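Local structure of phiAB6 tailspike (5JS4) at residues A[509-514]-A[533-538]; A[482-487]-A[513-518]. The protein probably binds and fragments the exopolysaccharide of Acinetobacter baumannii as the trimeric, beta-helical tailspike of bacteriophage phiAB6. All coordinates share one frame; numbering follows the deposited sequence.

Contact 1 (A[509-514]-A[533-538])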
loop_
_atom_site.group_PDB
_atom_site.type_symbol
_atom_site.label_atom_id
_atom_site.label_comp_id
_atom_site.label_asym_id
_atom_site.label_seq_id
_atom_site.Cartn_x
_atom_site.Cartn_y
_atom_site.Cartn_z
ATOM N N LEU A 509 -0.850 -7.869 18.564
ATOM C CA LEU A 509 -1.705 -8.925 19.094
ATOM C C LEU A 509 -0.904 -10.208 19.290
ATOM O O LEU A 509 -0.150 -10.619 18.407
ATOM C CB LEU A 509 -2.876 -9.186 18.144
ATOM C CG LEU A 509 -3.955 -10.147 18.645
ATOM C CD1 LEU A 509 -4.735 -9.527 19.795
ATOM C CD2 LEU A 509 -4.883 -10.527 17.505
ATOM N N ASP A 510 -1.073 -10.848 20.441
ATOM C CA ASP A 510 -0.395 -12.108 20.700
ATOM C C ASP A 510 -0.944 -13.184 19.770
ATOM O O ASP A 510 -2.122 -13.170 19.406
ATOM C CB ASP A 510 -0.572 -12.525 22.161
ATOM C CG ASP A 510 0.393 -13.621 22.588
ATOM O OD1 ASP A 510 1.370 -13.918 21.861
ATOM O OD2 ASP A 510 0.170 -14.180 23.680
ATOM N N SER A 511 -0.074 -14.096 19.360
ATOM C CA SER A 511 -0.479 -15.201 18.509
ATOM C C SER A 511 -1.183 -16.282 19.322
ATOM O O SER A 511 -0.961 -16.417 20.528
ATOM C CB SER A 511 0.737 -15.796 17.813
ATOM O OG SER A 511 1.685 -16.213 18.772
ATOM N N LEU A 512 -2.030 -17.037 18.632
ATOM C CA LEU A 512 -2.694 -18.218 19.166
ATOM C C LEU A 512 -2.035 -19.443 18.545
ATOM O O LEU A 512 -1.377 -19.330 17.513
ATOM C CB LEU A 512 -4.171 -18.196 18.773
ATOM C CG LEU A 512 -4.971 -16.956 19.160
ATOM C CD1 LEU A 512 -6.323 -16.972 18.461
ATOM C CD2 LEU A 512 -5.133 -16.871 20.668
ATOM N N PRO A 513 -2.224 -20.628 19.150
ATOM C CA PRO A 513 -1.686 -21.838 18.519
ATOM C C PRO A 513 -2.354 -22.174 17.182
ATOM O O PRO A 513 -1.762 -22.868 16.357
ATOM C CB PRO A 513 -1.963 -22.942 19.551
ATOM C CG PRO A 513 -2.956 -22.378 20.500
ATOM C CD PRO A 513 -2.804 -20.893 20.478
ATOM N N THR A 514 -3.576 -21.689 16.987
ATOM C CA THR A 514 -4.314 -21.909 15.749
ATOM C C THR A 514 -5.389 -20.826 15.623
ATOM O O THR A 514 -5.672 -20.116 16.588
ATOM C CB THR A 514 -4.930 -23.329 15.717
ATOM O OG1 THR A 514 -5.325 -23.666 14.383
ATOM C CG2 THR A 514 -6.124 -23.444 16.664
ATOM N N GLY A 533 -2.395 -21.198 11.339
ATOM C CA GLY A 533 -2.419 -22.444 12.112
ATOM C C GLY A 533 -1.217 -22.752 12.983
ATOM O O GLY A 533 -0.973 -23.916 13.308
ATOM N N ASN A 534 -0.480 -21.721 13.389
ATOM C CA ASN A 534 0.724 -21.906 14.192
ATOM C C ASN A 534 0.980 -20.699 15.095
ATOM O O ASN A 534 0.614 -19.577 14.757
ATOM C CB ASN A 534 1.924 -22.151 13.269
ATOM C CG ASN A 534 3.151 -22.642 14.013
ATOM O OD1 ASN A 534 3.918 -21.850 14.558
ATOM N ND2 ASN A 534 3.348 -23.954 14.030
ATOM N N LYS A 535 1.615 -20.955 16.238
ATOM C CA LYS A 535 1.908 -19.941 17.258
ATOM C C LYS A 535 2.992 -18.935 16.841
ATOM O O LYS A 535 3.099 -17.860 17.429
ATOM C CB LYS A 535 2.339 -20.644 18.556
ATOM C CG LYS A 535 2.393 -19.767 19.799
ATOM C CD LYS A 535 1.011 -19.370 20.289
ATOM C CE LYS A 535 1.068 -18.665 21.634
ATOM N NZ LYS A 535 1.616 -17.280 21.561
ATOM N N ALA A 536 3.800 -19.276 15.842
ATOM C CA ALA A 536 4.904 -18.400 15.443
ATOM C C ALA A 536 4.410 -17.027 14.984
ATOM O O ALA A 536 3.477 -16.920 14.192
ATOM C CB ALA A 536 5.732 -19.048 14.348
ATOM N N LYS A 537 5.030 -15.977 15.507
ATOM C CA LYS A 537 4.766 -14.621 15.047
ATOM C C LYS A 537 5.979 -13.769 15.371
ATOM O O LYS A 537 6.483 -13.812 16.492
ATOM C CB LYS A 537 3.517 -14.034 15.719
ATOM C CG LYS A 537 3.152 -12.625 15.250
ATOM C CD LYS A 537 1.790 -12.178 15.763
ATOM C CE LYS A 537 1.397 -10.816 15.209
ATOM N NZ LYS A 537 0.073 -10.347 15.706
ATOM N N MET A 538 6.455 -13.016 14.384
ATOM C CA MET A 538 7.535 -12.063 14.605
ATOM C C MET A 538 6.986 -10.656 14.479
ATOM O O MET A 538 6.142 -10.388 13.625
ATOM C CB MET A 538 8.672 -12.260 13.600
ATOM C CG MET A 538 9.611 -13.413 13.915
ATOM S SD MET A 538 10.416 -13.365 15.530
ATOM C CE MET A 538 11.278 -11.804 15.468
HETATM O O HOH W 1 1.268 -16.504 24.212
HETATM O O HOH W 2 -3.572 -25.404 13.262
#
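Lys535 folds over Ser511 and reaches Asp510, and its path can be followed atom by atom. CB lies near Leu512 O and Pro513 CA. With CG anti to the backbone N, Lys535 CG comes within 3.8 Å of Ser511 OG; the bend at chi2 (71°) then lays Lys535 CD 3.5 Å from Leu512 C, beside the Pro513 ring. CE closes on Ser511 O, and a second bend, at chi4, turns NZ onto Ser511. Lys535 NZ donates to Ser511 O at 2.9 Å, from well above the carbonyl plane (51° out of it), to Ser511 OG, and to Gly548 O, a main acceptor. A water shared with Asp510 OD2 and a long salt bridge from Lys535 NZ to Asp510 OD1 (3.4 Å) bring the neighbours to five, so the three N-H must be shared or some bonds weak. Ser511 OG, while accepting from NZ, donates to Lys535 O (2.6 Å). Lys537 CB packs on Ser511 CB, and its extended chain carries Lys537 NZ to Leu509 O at 2.7 Å, with Ser506 O as another acceptor. A water joins Gly533 O to Thr514 OG1, which also meets the Asn484 amide. Gly533 N binds a malonate, probably from the crystallisation liquor. Loop 509-514 is thus pinned by lysines to the lead-in of strand 537-541; strand 526-530 and Ile557 of the third subunit pack against Lys537.

Contact 2 (A[482-487]-A[513-518]); sequences GANSCY and PTNNYG
The two backbones approach most closely at Tyr487 CA and Gly518 CA (4.0 Å), with Asn484 CA and Asn515 CA 4.6 Å apart, Asn484 being the third residue of a type II beta turn from Gly482 to Ser485. The contact joins this turn, just before strand 486-487, to the approach of strand 519-523. Asn484 and Asn515 form a reciprocal pair in which each side-chain oxygen takes the other's backbone N-H. Asn515 OD1 accepts from Asn484 N at 2.7 Å, nearly along the C=O axis (166°), while Asn484 OD1 receives Asn515 N at 2.8 Å, with the donor tilted from the carbonyl plane. Each CG stands beside its own backbone N, which lets the amide reach across to the other backbone; the amide planes are turned 62° to each other. Farther along, Cys486 SG is 3.6 Å from Tyr517 CB and lies obliquely over the Tyr517 ring, with Cys486 CB above one face toward the rim. The Tyr517 hydroxyl bonds to Val480 N. A water bridges Cys486 N and Asn516 O. Tyr487 lines a pocket holding malonate, probably from the crystallisation liquor; whether substrate binds there is open. Chemically, the two reciprocal bonds fix both side-chain amides, while the N-H of buried Gly518 is met by Cys486 O (Gly518 N to Cys486 O, 2.8 Å) beside the sulfur-aromatic contact.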
loop_
_atom_site.group_PDB
_atom_site.type_symbol
_atom_site.label_atom_id
_atom_site.label_comp_id
_atom_site.label_asym_id
_atom_site.label_seq_id
_atom_site.Cartn_x
_atom_site.Cartn_y
_atom_site.Cartn_z
ATOM N N GLY A 482 -14.645 -19.032 9.392
ATOM C CA GLY A 482 -14.074 -20.361 9.169
ATOM C C GLY A 482 -12.799 -20.605 9.961
ATOM O O GLY A 482 -11.975 -19.702 10.118
ATOM N N ALA A 483 -12.632 -21.831 10.454
ATOM C CA ALA A 483 -11.433 -22.205 11.206
ATOM C C ALA A 483 -10.211 -22.183 10.293
ATOM O O ALA A 483 -10.223 -22.800 9.227
ATOM C CB ALA A 483 -11.606 -23.583 11.829
ATOM N N ASN A 484 -9.166 -21.465 10.713
ATOM C CA ASN A 484 -7.957 -21.264 9.899
ATOM C C ASN A 484 -8.266 -20.779 8.476
ATOM O O ASN A 484 -7.531 -21.078 7.528
ATOM C CB ASN A 484 -7.104 -22.542 9.858
ATOM C CG ASN A 484 -6.270 -22.736 11.113
ATOM O OD1 ASN A 484 -6.037 -21.799 11.877
ATOM N ND2 ASN A 484 -5.801 -23.961 11.323
ATOM N N SER A 485 -9.346 -20.011 8.338
ATOM C CA SER A 485 -9.816 -19.570 7.028
ATOM C C SER A 485 -9.496 -18.107 6.751
ATOM O O SER A 485 -9.947 -17.555 5.752
ATOM C CB SER A 485 -11.319 -19.802 6.900
ATOM O OG SER A 485 -11.627 -21.177 7.047
ATOM N N CYS A 486 -8.726 -17.484 7.640
ATOM C CA CYS A 486 -8.166 -16.163 7.386
ATOM C C CYS A 486 -6.659 -16.328 7.268
ATOM O O CYS A 486 -5.975 -16.568 8.266
ATOM C CB CYS A 486 -8.517 -15.189 8.507
ATOM S SG CYS A 486 -7.913 -13.512 8.207
ATOM N N TYR A 487 -6.148 -16.224 6.046
ATOM C CA TYR A 487 -4.739 -16.498 5.787
ATOM C C TYR A 487 -4.244 -15.793 4.532
ATOM O O TYR A 487 -5.027 -15.454 3.643
ATOM C CB TYR A 487 -4.515 -18.010 5.656
ATOM C CG TYR A 487 -5.233 -18.648 4.485
ATOM C CD1 TYR A 487 -4.626 -18.737 3.235
ATOM C CD2 TYR A 487 -6.515 -19.171 4.629
ATOM C CE1 TYR A 487 -5.278 -19.320 2.160
ATOM C CE2 TYR A 487 -7.176 -19.753 3.558
ATOM C CZ TYR A 487 -6.554 -19.827 2.327
ATOM O OH TYR A 487 -7.205 -20.408 1.261
ATOM N N PRO A 513 -2.224 -20.628 19.150
ATOM C CA PRO A 513 -1.686 -21.838 18.519
ATOM C C PRO A 513 -2.354 -22.174 17.182
ATOM O O PRO A 513 -1.762 -22.868 16.357
ATOM C CB PRO A 513 -1.963 -22.942 19.551
ATOM C CG PRO A 513 -2.956 -22.378 20.500
ATOM C CD PRO A 513 -2.804 -20.893 20.478
ATOM N N THR A 514 -3.576 -21.689 16.987
ATOM C CA THR A 514 -4.314 -21.909 15.749
ATOM C C THR A 514 -5.389 -20.826 15.623
ATOM O O THR A 514 -5.672 -20.116 16.588
ATOM C CB THR A 514 -4.930 -23.329 15.717
ATOM O OG1 THR A 514 -5.325 -23.666 14.383
ATOM C CG2 THR A 514 -6.124 -23.444 16.664
ATOM N N ASN A 515 -5.974 -20.701 14.434
ATOM C CA ASN A 515 -7.015 -19.700 14.160
ATOM C C ASN A 515 -6.553 -18.247 14.292
ATOM O O ASN A 515 -7.348 -17.369 14.620
ATOM C CB ASN A 515 -8.263 -19.933 15.036
ATOM C CG ASN A 515 -9.083 -21.124 14.587
ATOM O OD1 ASN A 515 -9.148 -21.434 13.398
ATOM N ND2 ASN A 515 -9.733 -21.792 15.539
ATOM N N ASN A 516 -5.277 -17.981 14.029
ATOM C CA ASN A 516 -4.840 -16.598 13.858
ATOM C C ASN A 516 -5.415 -16.055 12.565
ATOM O O ASN A 516 -5.673 -16.811 11.626
ATOM C CB ASN A 516 -3.320 -16.493 13.787
ATOM C CG ASN A 516 -2.643 -16.956 15.055
ATOM O OD1 ASN A 516 -2.857 -16.391 16.129
ATOM N ND2 ASN A 516 -1.811 -17.981 14.940
ATOM N N TYR A 517 -5.621 -14.746 12.520
ATOM C CA TYR A 517 -5.905 -14.076 11.258
ATOM C C TYR A 517 -4.563 -13.940 10.550
ATOM O O TYR A 517 -3.773 -13.040 10.842
ATOM C CB TYR A 517 -6.573 -12.720 11.483
ATOM C CG TYR A 517 -8.066 -12.788 11.764
ATOM C CD1 TYR A 517 -8.619 -13.830 12.510
ATOM C CD2 TYR A 517 -8.921 -11.791 11.305
ATOM C CE1 TYR A 517 -9.978 -13.882 12.771
ATOM C CE2 TYR A 517 -10.278 -11.836 11.566
ATOM C CZ TYR A 517 -10.801 -12.883 12.297
ATOM O OH TYR A 517 -12.150 -12.933 12.566
ATOM N N GLY A 518 -4.300 -14.872 9.643
ATOM C CA GLY A 518 -2.993 -15.007 9.024
ATOM C C GLY A 518 -2.674 -13.909 8.034
ATOM O O GLY A 518 -3.501 -13.552 7.187
HETATM O O HOH W 3 -7.884 -18.094 10.456
#

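How the contacts relate
From the N terminus, the chain first passes 482-487, ending on strand 486-487 of the beta-helix, and then strands 489-491, 495-498 and 501-502. The loop after 501-502 supplies 509-514 and 513-518, which share Pro513 and Thr514. Contact 2 closes the loop backward onto 482-487, across 25 intervening residues; contact 1 closes forward onto 533-538, enclosing strands 519-523 and 526-530. The closed loops, 482-518 and 509-538, overlap over 509-518, so they cross rather than nest. Their centres lie 9 Å apart, with Asn516 ND2 2.9 Å from Asn534 O. One linker thus ties parallel beta-helix strands to the antiparallel strands that follow.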